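Local coordinates for protein 1H-3-hydroxy-4-oxoquinoline 2,4-dioxygenase (Pseudomonas putida, PDB 3IBT) that cleaves the heterocyclic ring of 3-hydroxy-1H-quinolin-4-one with molecular oxygen, without any cofactor, giving N-formylanthranilate and carbon monoxide, at residues 112-124 and 206-220. Sequence-based numbering, arbitrary orientation.
Sequences RLPKTIIIDWLLQ and PEICHIYSQPLSQDY. Unlike the reference sequence in segment 112-124: I118 (reference Val).
In the central sheet of this alpha/beta-hydrolase fold, strands 115-119 and 207-212 run side by side in parallel; the loop after 115-119 begins with D120, probably the acidic residue of the active site, and the loop after 207-212 holds its carboxylate. The residues between the two strands are mostly helical and contain no strand, so the chain returns to the sheet with 207-212 beside 115-119. Six backbone hydrogen bonds join the pair, from E207 N to P114 O as far as D120 N to I211 O (2.7 Å). On the face of T116 and I118, the CD1 of I118 reaches back to I208 CG2 (3.5 Å); on the other, I117 CG2 meets I211 CD1 at 3.8 Å. Past the strand, the side chain of D120 sets off away from 206-220, and its carboxylate comes back to the loop after Y212. OD1 accepts two backbone N-H groups from one face of the carboxylate plane: Q214 N on the syn side (3.3 Å, nearly straight) and S213 N from above the plane (3.0 Å). H210, its CG anti to the backbone N (chi1 -171°), lays its ring beside the end of strand 115-119. W121 N, close to the ring plane, donates to NE2 at 3.0 Å, while Q224 holds ND1; Y212 CB and L123 CD2 sit on opposite faces, both toward the rim. Farther on, L123 N lies at the edge of the Y220 ring, one face of which is covered by P215 CG, which also touches L122 CD1 (3.7 Å). The two N-H groups on OD1 probably fix the rotation of the D120 carboxylate, leaving OD2 turned to H244 ND1, a weak hydrogen bond consistent with the proposed role of D120 in raising the basicity of the active-site histidine.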
ATOM      1  N   ARG A 112       6.340  -4.370 -19.604  1.00 73.85           N
ATOM      2  CA  ARG A 112       4.892  -4.157 -19.453  1.00 73.80           C
ATOM      3  C   ARG A 112       4.537  -2.939 -18.576  1.00 73.78           C
ATOM      4  O   ARG A 112       3.974  -1.941 -19.038  1.00 74.69           O
ATOM      5  CB  ARG A 112       4.282  -5.407 -18.841  1.00 74.25           C
ATOM      6  CG  ARG A 112       2.783  -5.525 -18.961  1.00 74.26           C
ATOM      7  CD  ARG A 112       2.394  -6.386 -20.153  1.00 74.30           C
ATOM      8  NE  ARG A 112       1.128  -7.092 -19.940  1.00 75.72           N
ATOM      9  CZ  ARG A 112      -0.040  -6.503 -19.661  1.00 76.76           C
ATOM     10  NH1 ARG A 112      -0.128  -5.186 -19.516  1.00 75.45           N
ATOM     11  NH2 ARG A 112      -1.134  -7.236 -19.511  1.00 78.99           N
ATOM     12  N   LEU A 113       4.848  -2.997 -17.294  1.00 73.44           N
ATOM     13  CA  LEU A 113       4.692  -1.793 -16.512  1.00 72.13           C
ATOM     14  C   LEU A 113       6.031  -1.260 -16.009  1.00 71.55           C
ATOM     15  O   LEU A 113       6.593  -1.767 -15.034  1.00 71.27           O
ATOM     16  CB  LEU A 113       3.643  -1.961 -15.417  1.00 72.13           C
ATOM     17  CG  LEU A 113       3.554  -3.263 -14.673  1.00 69.72           C
ATOM     18  CD1 LEU A 113       4.721  -3.313 -13.797  1.00 69.75           C
ATOM     19  CD2 LEU A 113       2.301  -3.187 -13.857  1.00 70.25           C
ATOM     20  N   PRO A 114       6.545  -0.224 -16.705  1.00 70.81           N
ATOM     21  CA  PRO A 114       7.894   0.328 -16.494  1.00 70.17           C
ATOM     22  C   PRO A 114       8.053   1.262 -15.285  1.00 69.38           C
ATOM     23  O   PRO A 114       9.150   1.772 -15.070  1.00 69.44           O
ATOM     24  CB  PRO A 114       8.159   1.096 -17.807  1.00 70.35           C
ATOM     25  CG  PRO A 114       6.798   1.440 -18.358  1.00 69.71           C
ATOM     26  CD  PRO A 114       5.797   0.486 -17.768  1.00 70.29           C
ATOM     27  N   LYS A 115       6.967   1.490 -14.538  1.00 68.62           N
ATOM     28  CA  LYS A 115       6.911   2.434 -13.418  1.00 67.72           C
ATOM     29  C   LYS A 115       5.878   2.058 -12.388  1.00 68.17           C
ATOM     30  O   LYS A 115       4.798   1.538 -12.704  1.00 68.53           O
ATOM     31  CB  LYS A 115       6.524   3.804 -13.882  1.00 66.38           C
ATOM     32  CG  LYS A 115       7.559   4.502 -14.651  1.00 67.20           C
ATOM     33  CD  LYS A 115       7.297   6.001 -14.640  1.00 68.91           C
ATOM     34  CE  LYS A 115       7.684   6.648 -15.955  1.00 69.86           C
ATOM     35  NZ  LYS A 115       7.694   8.142 -15.787  1.00 74.65           N
ATOM     36  N   THR A 116       6.173   2.386 -11.139  1.00 68.97           N
ATOM     37  CA  THR A 116       5.251   2.047 -10.063  1.00 69.33           C
ATOM     38  C   THR A 116       5.470   2.991  -8.869  1.00 69.17           C
ATOM     39  O   THR A 116       6.524   3.625  -8.763  1.00 70.67           O
ATOM     40  CB  THR A 116       5.433   0.566  -9.707  1.00 69.23           C
ATOM     41  OG1 THR A 116       4.383   0.128  -8.842  1.00 70.56           O
ATOM     42  CG2 THR A 116       6.791   0.332  -9.062  1.00 70.22           C
ATOM     43  N   ILE A 117       4.485   3.142  -7.991  1.00 68.06           N
ATOM     44  CA  ILE A 117       4.673   4.031  -6.857  1.00 66.33           C
ATOM     45  C   ILE A 117       4.278   3.308  -5.630  1.00 66.05           C
ATOM     46  O   ILE A 117       3.334   2.548  -5.601  1.00 66.01           O
ATOM     47  CB  ILE A 117       3.765   5.244  -6.944  1.00 66.59           C
ATOM     48  CG1 ILE A 117       4.117   6.070  -8.184  1.00 65.05           C
ATOM     49  CG2 ILE A 117       3.800   6.053  -5.617  1.00 65.93           C
ATOM     50  CD1 ILE A 117       3.370   7.271  -8.332  1.00 62.70           C
ATOM     51  N   ILE A 118       5.007   3.591  -4.591  1.00 66.21           N
ATOM     52  CA  ILE A 118       4.759   3.033  -3.282  1.00 66.46           C
ATOM     53  C   ILE A 118       4.734   4.182  -2.289  1.00 66.15           C
ATOM     54  O   ILE A 118       5.405   5.190  -2.485  1.00 66.70           O
ATOM     55  CB  ILE A 118       5.857   2.061  -2.927  1.00 66.84           C
ATOM     56  CG1 ILE A 118       7.224   2.672  -3.294  1.00 67.05           C
ATOM     57  CG2 ILE A 118       5.646   0.747  -3.673  1.00 65.71           C
ATOM     58  CD1 ILE A 118       8.338   1.717  -3.186  1.00 70.21           C
ATOM     59  N   ILE A 119       3.949   4.044  -1.240  1.00 65.68           N
ATOM     60  CA  ILE A 119       3.749   5.137  -0.321  1.00 66.26           C
ATOM     61  C   ILE A 119       3.994   4.627   1.096  1.00 67.38           C
ATOM     62  O   ILE A 119       3.354   3.682   1.543  1.00 68.42           O
ATOM     63  CB  ILE A 119       2.335   5.718  -0.448  1.00 66.26           C
ATOM     64  CG1 ILE A 119       2.125   6.252  -1.862  1.00 66.67           C
ATOM     65  CG2 ILE A 119       2.105   6.803   0.571  1.00 65.15           C
ATOM     66  CD1 ILE A 119       0.774   6.816  -2.111  1.00 66.27           C
ATOM     67  N   ASP A 120       4.934   5.232   1.801  1.00 67.70           N
ATOM     68  CA  ASP A 120       5.075   4.961   3.205  1.00 68.54           C
ATOM     69  C   ASP A 120       5.225   3.498   3.527  1.00 68.76           C
ATOM     70  O   ASP A 120       4.542   2.969   4.407  1.00 69.60           O
ATOM     71  CB  ASP A 120       3.971   5.592   4.049  1.00 67.93           C
ATOM     72  CG  ASP A 120       4.564   6.341   5.242  1.00 70.75           C
ATOM     73  OD1 ASP A 120       4.500   7.589   5.228  1.00 70.66           O
ATOM     74  OD2 ASP A 120       5.181   5.703   6.155  1.00 71.22           O
ATOM     75  N   TRP A 121       6.150   2.878   2.797  1.00 68.83           N
ATOM     76  CA  TRP A 121       6.631   1.527   2.994  1.00 67.87           C
ATOM     77  C   TRP A 121       7.951   1.627   3.748  1.00 68.97           C
ATOM     78  O   TRP A 121       8.894   2.292   3.265  1.00 68.75           O
ATOM     79  CB  TRP A 121       6.996   1.015   1.633  1.00 66.91           C
ATOM     80  CG  TRP A 121       7.090  -0.438   1.531  1.00 66.73           C
ATOM     81  CD1 TRP A 121       6.644  -1.352   2.418  1.00 64.33           C
ATOM     82  CD2 TRP A 121       7.610  -1.162   0.427  1.00 65.12           C
ATOM     83  NE1 TRP A 121       6.873  -2.595   1.950  1.00 64.86           N
ATOM     84  CE2 TRP A 121       7.449  -2.515   0.716  1.00 64.36           C
ATOM     85  CE3 TRP A 121       8.206  -0.788  -0.786  1.00 68.56           C
ATOM     86  CZ2 TRP A 121       7.851  -3.529  -0.162  1.00 66.18           C
ATOM     87  CZ3 TRP A 121       8.602  -1.797  -1.683  1.00 67.40           C
ATOM     88  CH2 TRP A 121       8.412  -3.155  -1.359  1.00 65.89           C
ATOM     89  N   LEU A 122       8.028   0.959   4.906  1.00 69.19           N
ATOM     90  CA  LEU A 122       9.202   1.019   5.764  1.00 69.72           C
ATOM     91  C   LEU A 122      10.356   0.236   5.148  1.00 70.41           C
ATOM     92  O   LEU A 122      10.382  -1.003   5.152  1.00 69.86           O
ATOM     93  CB  LEU A 122       8.844   0.519   7.166  1.00 70.12           C
ATOM     94  CG  LEU A 122       9.920   0.438   8.247  1.00 69.25           C
ATOM     95  CD1 LEU A 122      10.381   1.808   8.750  1.00 69.58           C
ATOM     96  CD2 LEU A 122       9.386  -0.414   9.380  1.00 69.08           C
ATOM     97  N   LEU A 123      11.309   0.981   4.603  1.00 70.91           N
ATOM     98  CA  LEU A 123      12.307   0.374   3.751  1.00 71.55           C
ATOM     99  C   LEU A 123      13.272  -0.526   4.512  1.00 72.41           C
ATOM    100  O   LEU A 123      13.943  -1.390   3.908  1.00 73.15           O
ATOM    101  CB  LEU A 123      13.063   1.432   2.982  1.00 70.82           C
ATOM    102  CG  LEU A 123      12.162   2.205   2.051  1.00 70.83           C
ATOM    103  CD1 LEU A 123      12.964   3.337   1.460  1.00 73.45           C
ATOM    104  CD2 LEU A 123      11.547   1.368   0.948  1.00 67.82           C
ATOM    105  N   GLN A 124      13.303  -0.393   5.837  1.00 72.19           N
ATOM    106  CA  GLN A 124      14.240  -1.154   6.598  1.00 71.94           C
ATOM    107  C   GLN A 124      13.639  -1.459   7.973  1.00 71.95           C
ATOM    108  O   GLN A 124      13.230  -0.535   8.681  1.00 72.09           O
ATOM    109  CB  GLN A 124      15.455  -0.280   6.704  1.00 72.42           C
ATOM    110  CG  GLN A 124      16.689  -1.032   6.973  1.00 77.25           C
ATOM    111  CD  GLN A 124      17.826  -0.526   6.112  1.00 82.06           C
ATOM    112  OE1 GLN A 124      17.862  -0.826   4.896  1.00 83.77           O
ATOM    113  NE2 GLN A 124      18.773   0.231   6.724  1.00 81.25           N
ATOM    114  N   PRO A 206      11.794  -1.391 -12.732  1.00 74.88           N
ATOM    115  CA  PRO A 206      11.042  -0.210 -13.138  1.00 74.32           C
ATOM    116  C   PRO A 206      11.608   1.010 -12.480  1.00 74.59           C
ATOM    117  O   PRO A 206      12.384   0.892 -11.528  1.00 74.59           O
ATOM    118  CB  PRO A 206       9.655  -0.447 -12.538  1.00 73.79           C
ATOM    119  CG  PRO A 206       9.847  -1.417 -11.495  1.00 74.08           C
ATOM    120  CD  PRO A 206      10.999  -2.283 -11.879  1.00 74.56           C
ATOM    121  N   GLU A 207      11.195   2.180 -12.944  1.00 75.04           N
ATOM    122  CA  GLU A 207      11.385   3.371 -12.139  1.00 75.61           C
ATOM    123  C   GLU A 207      10.371   3.267 -10.982  1.00 75.52           C
ATOM    124  O   GLU A 207       9.158   3.047 -11.202  1.00 75.53           O
ATOM    125  CB  GLU A 207      11.240   4.624 -12.986  1.00 75.43           C
ATOM    126  CG  GLU A 207      12.127   4.592 -14.248  1.00 78.44           C
ATOM    127  CD  GLU A 207      13.644   4.776 -13.977  1.00 81.72           C
ATOM    128  OE1 GLU A 207      14.062   5.936 -13.802  1.00 81.71           O
ATOM    129  OE2 GLU A 207      14.430   3.783 -13.978  1.00 83.90           O
ATOM    130  N   ILE A 208      10.899   3.326  -9.760  1.00 74.96           N
ATOM    131  CA  ILE A 208      10.101   3.209  -8.532  1.00 74.96           C
ATOM    132  C   ILE A 208      10.179   4.520  -7.755  1.00 74.78           C
ATOM    133  O   ILE A 208      11.281   5.039  -7.500  1.00 75.11           O
ATOM    134  CB  ILE A 208      10.589   2.053  -7.624  1.00 74.89           C
ATOM    135  CG1 ILE A 208      10.822   0.796  -8.478  1.00 76.10           C
ATOM    136  CG2 ILE A 208       9.577   1.791  -6.492  1.00 73.07           C
ATOM    137  CD1 ILE A 208      11.316  -0.413  -7.715  1.00 75.71           C
ATOM    138  N   CYS A 209       9.020   5.062  -7.394  1.00 73.89           N
ATOM    139  CA  CYS A 209       8.973   6.308  -6.657  1.00 73.03           C
ATOM    140  C   CYS A 209       8.348   6.018  -5.319  1.00 72.30           C
ATOM    141  O   CYS A 209       7.226   5.511  -5.267  1.00 72.93           O
ATOM    142  CB  CYS A 209       8.135   7.322  -7.414  1.00 73.18           C
ATOM    143  SG  CYS A 209       7.794   8.869  -6.548  1.00 75.05           S
ATOM    144  N   HIS A 210       9.090   6.308  -4.252  1.00 71.29           N
ATOM    145  CA  HIS A 210       8.617   6.175  -2.871  1.00 69.73           C
ATOM    146  C   HIS A 210       8.218   7.516  -2.277  1.00 69.15           C
ATOM    147  O   HIS A 210       9.092   8.360  -1.991  1.00 68.68           O
ATOM    148  CB  HIS A 210       9.709   5.561  -1.974  1.00 69.38           C
ATOM    149  CG  HIS A 210       9.216   5.202  -0.600  1.00 69.41           C
ATOM    150  ND1 HIS A 210       9.980   5.360   0.534  1.00 69.16           N
ATOM    151  CD2 HIS A 210       8.016   4.710  -0.180  1.00 69.15           C
ATOM    152  CE1 HIS A 210       9.288   4.959   1.593  1.00 72.33           C
ATOM    153  NE2 HIS A 210       8.088   4.564   1.186  1.00 71.49           N
ATOM    154  N   ILE A 211       6.912   7.695  -2.086  1.00 68.40           N
ATOM    155  CA  ILE A 211       6.333   8.848  -1.373  1.00 68.95           C
ATOM    156  C   ILE A 211       6.140   8.489   0.094  1.00 68.57           C
ATOM    157  O   ILE A 211       5.717   7.402   0.408  1.00 69.78           O
ATOM    158  CB  ILE A 211       4.969   9.233  -1.969  1.00 69.25           C
ATOM    159  CG1 ILE A 211       5.117   9.652  -3.441  1.00 70.55           C
ATOM    160  CG2 ILE A 211       4.368  10.389  -1.223  1.00 69.80           C
ATOM    161  CD1 ILE A 211       3.801   9.580  -4.239  1.00 70.26           C
ATOM    162  N   TYR A 212       6.449   9.369   1.016  1.00 68.57           N
ATOM    163  CA  TYR A 212       6.494   8.947   2.412  1.00 68.34           C
ATOM    164  C   TYR A 212       6.754  10.113   3.342  1.00 68.84           C
ATOM    165  O   TYR A 212       7.519  11.064   2.997  1.00 69.11           O
ATOM    166  CB  TYR A 212       7.606   7.933   2.587  1.00 68.50           C
ATOM    167  CG  TYR A 212       8.954   8.599   2.674  1.00 69.08           C
ATOM    168  CD1 TYR A 212       9.512   8.914   3.901  1.00 68.79           C
ATOM    169  CD2 TYR A 212       9.654   8.956   1.529  1.00 70.45           C
ATOM    170  CE1 TYR A 212      10.751   9.565   3.989  1.00 71.61           C
ATOM    171  CE2 TYR A 212      10.909   9.587   1.613  1.00 70.34           C
ATOM    172  CZ  TYR A 212      11.439   9.898   2.851  1.00 69.12           C
ATOM    173  OH  TYR A 212      12.647  10.534   2.971  1.00 67.77           O
ATOM    174  N   SER A 213       6.126  10.060   4.516  1.00 69.10           N
ATOM    175  CA  SER A 213       6.387  11.049   5.570  1.00 70.03           C
ATOM    176  C   SER A 213       7.062  10.425   6.792  1.00 71.06           C
ATOM    177  O   SER A 213       7.891  11.031   7.460  1.00 71.18           O
ATOM    178  CB  SER A 213       5.087  11.703   5.985  1.00 70.21           C
ATOM    179  OG  SER A 213       4.361  12.134   4.838  1.00 69.48           O
ATOM    180  N   GLN A 214       6.714   9.177   7.052  1.00 72.40           N
ATOM    181  CA  GLN A 214       7.153   8.453   8.247  1.00 73.23           C
ATOM    182  C   GLN A 214       8.096   7.289   7.867  1.00 73.16           C
ATOM    183  O   GLN A 214       8.042   6.781   6.728  1.00 74.95           O
ATOM    184  CB  GLN A 214       5.897   7.923   8.956  1.00 72.55           C
ATOM    185  CG  GLN A 214       6.041   8.139  10.394  1.00 75.03           C
ATOM    186  CD  GLN A 214       4.884   7.634  11.187  1.00 75.73           C
ATOM    187  OE1 GLN A 214       3.965   8.396  11.485  1.00 77.34           O
ATOM    188  NE2 GLN A 214       4.950   6.353  11.603  1.00 72.94           N
ATOM    189  N   PRO A 215       8.948   6.825   8.775  1.00 72.06           N
ATOM    190  CA  PRO A 215       9.284   7.187  10.112  1.00 71.99           C
ATOM    191  C   PRO A 215      10.010   8.548  10.172  1.00 72.04           C
ATOM    192  O   PRO A 215      10.690   8.971   9.210  1.00 71.90           O
ATOM    193  CB  PRO A 215      10.182   6.043  10.548  1.00 71.52           C
ATOM    194  CG  PRO A 215      10.670   5.454   9.301  1.00 70.99           C
ATOM    195  CD  PRO A 215       9.695   5.647   8.309  1.00 71.96           C
ATOM    196  N   LEU A 216       9.810   9.231  11.293  1.00 71.17           N
ATOM    197  CA  LEU A 216      10.217  10.583  11.412  1.00 70.87           C
ATOM    198  C   LEU A 216      11.628  10.479  11.849  1.00 71.37           C
ATOM    199  O   LEU A 216      11.932  10.643  13.027  1.00 71.98           O
ATOM    200  CB  LEU A 216       9.360  11.311  12.442  1.00 70.86           C
ATOM    201  CG  LEU A 216       7.869  11.241  12.107  1.00 70.32           C
ATOM    202  CD1 LEU A 216       7.021  11.871  13.150  1.00 66.94           C
ATOM    203  CD2 LEU A 216       7.682  11.981  10.826  1.00 73.35           C
ATOM    204  N   SER A 217      12.500  10.181  10.894  1.00 71.69           N
ATOM    205  CA  SER A 217      13.907   9.984  11.183  1.00 71.36           C
ATOM    206  C   SER A 217      14.764  10.657  10.149  1.00 70.81           C
ATOM    207  O   SER A 217      14.718  10.319   8.958  1.00 70.25           O
ATOM    208  CB  SER A 217      14.213   8.483  11.226  1.00 71.74           C
ATOM    209  OG  SER A 217      15.610   8.223  11.168  1.00 73.15           O
ATOM    210  N   GLN A 218      15.576  11.595  10.595  1.00 70.83           N
ATOM    211  CA  GLN A 218      16.531  12.190   9.671  1.00 71.49           C
ATOM    212  C   GLN A 218      17.483  11.143   9.081  1.00 71.28           C
ATOM    213  O   GLN A 218      17.727  11.172   7.879  1.00 71.71           O
ATOM    214  CB  GLN A 218      17.261  13.400  10.240  1.00 71.06           C
ATOM    215  CG  GLN A 218      18.245  14.050   9.243  1.00 74.60           C
ATOM    216  CD  GLN A 218      17.622  14.488   7.863  1.00 77.30           C
ATOM    217  OE1 GLN A 218      16.395  14.645   7.716  1.00 77.12           O
ATOM    218  NE2 GLN A 218      18.494  14.710   6.866  1.00 76.71           N
ATOM    219  N   ASP A 219      17.961  10.188   9.878  1.00 70.84           N
ATOM    220  CA  ASP A 219      18.789   9.108   9.319  1.00 71.06           C
ATOM    221  C   ASP A 219      18.142   8.443   8.091  1.00 71.10           C
ATOM    222  O   ASP A 219      18.827   8.250   7.049  1.00 70.87           O
ATOM    223  CB  ASP A 219      19.098   8.032  10.353  1.00 70.74           C
ATOM    224  CG  ASP A 219      20.093   8.488  11.429  1.00 74.89           C
ATOM    225  OD1 ASP A 219      20.826   9.521  11.248  1.00 76.35           O
ATOM    226  OD2 ASP A 219      20.130   7.772  12.476  1.00 76.19           O
ATOM    227  N   TYR A 220      16.844   8.099   8.247  1.00 70.39           N
ATOM    228  CA  TYR A 220      16.029   7.400   7.264  1.00 69.88           C
ATOM    229  C   TYR A 220      15.850   8.222   6.010  1.00 69.84           C
ATOM    230  O   TYR A 220      15.942   7.701   4.906  1.00 70.22           O
ATOM    231  CB  TYR A 220      14.640   7.110   7.860  1.00 70.58           C
ATOM    232  CG  TYR A 220      13.744   6.158   7.066  1.00 70.59           C
ATOM    233  CD1 TYR A 220      13.875   4.765   7.208  1.00 71.47           C
ATOM    234  CD2 TYR A 220      12.737   6.641   6.213  1.00 72.51           C
ATOM    235  CE1 TYR A 220      13.045   3.864   6.515  1.00 71.73           C
ATOM    236  CE2 TYR A 220      11.884   5.735   5.491  1.00 73.31           C
ATOM    237  CZ  TYR A 220      12.058   4.358   5.660  1.00 72.07           C
ATOM    238  OH  TYR A 220      11.283   3.461   4.975  1.00 72.42           O
TER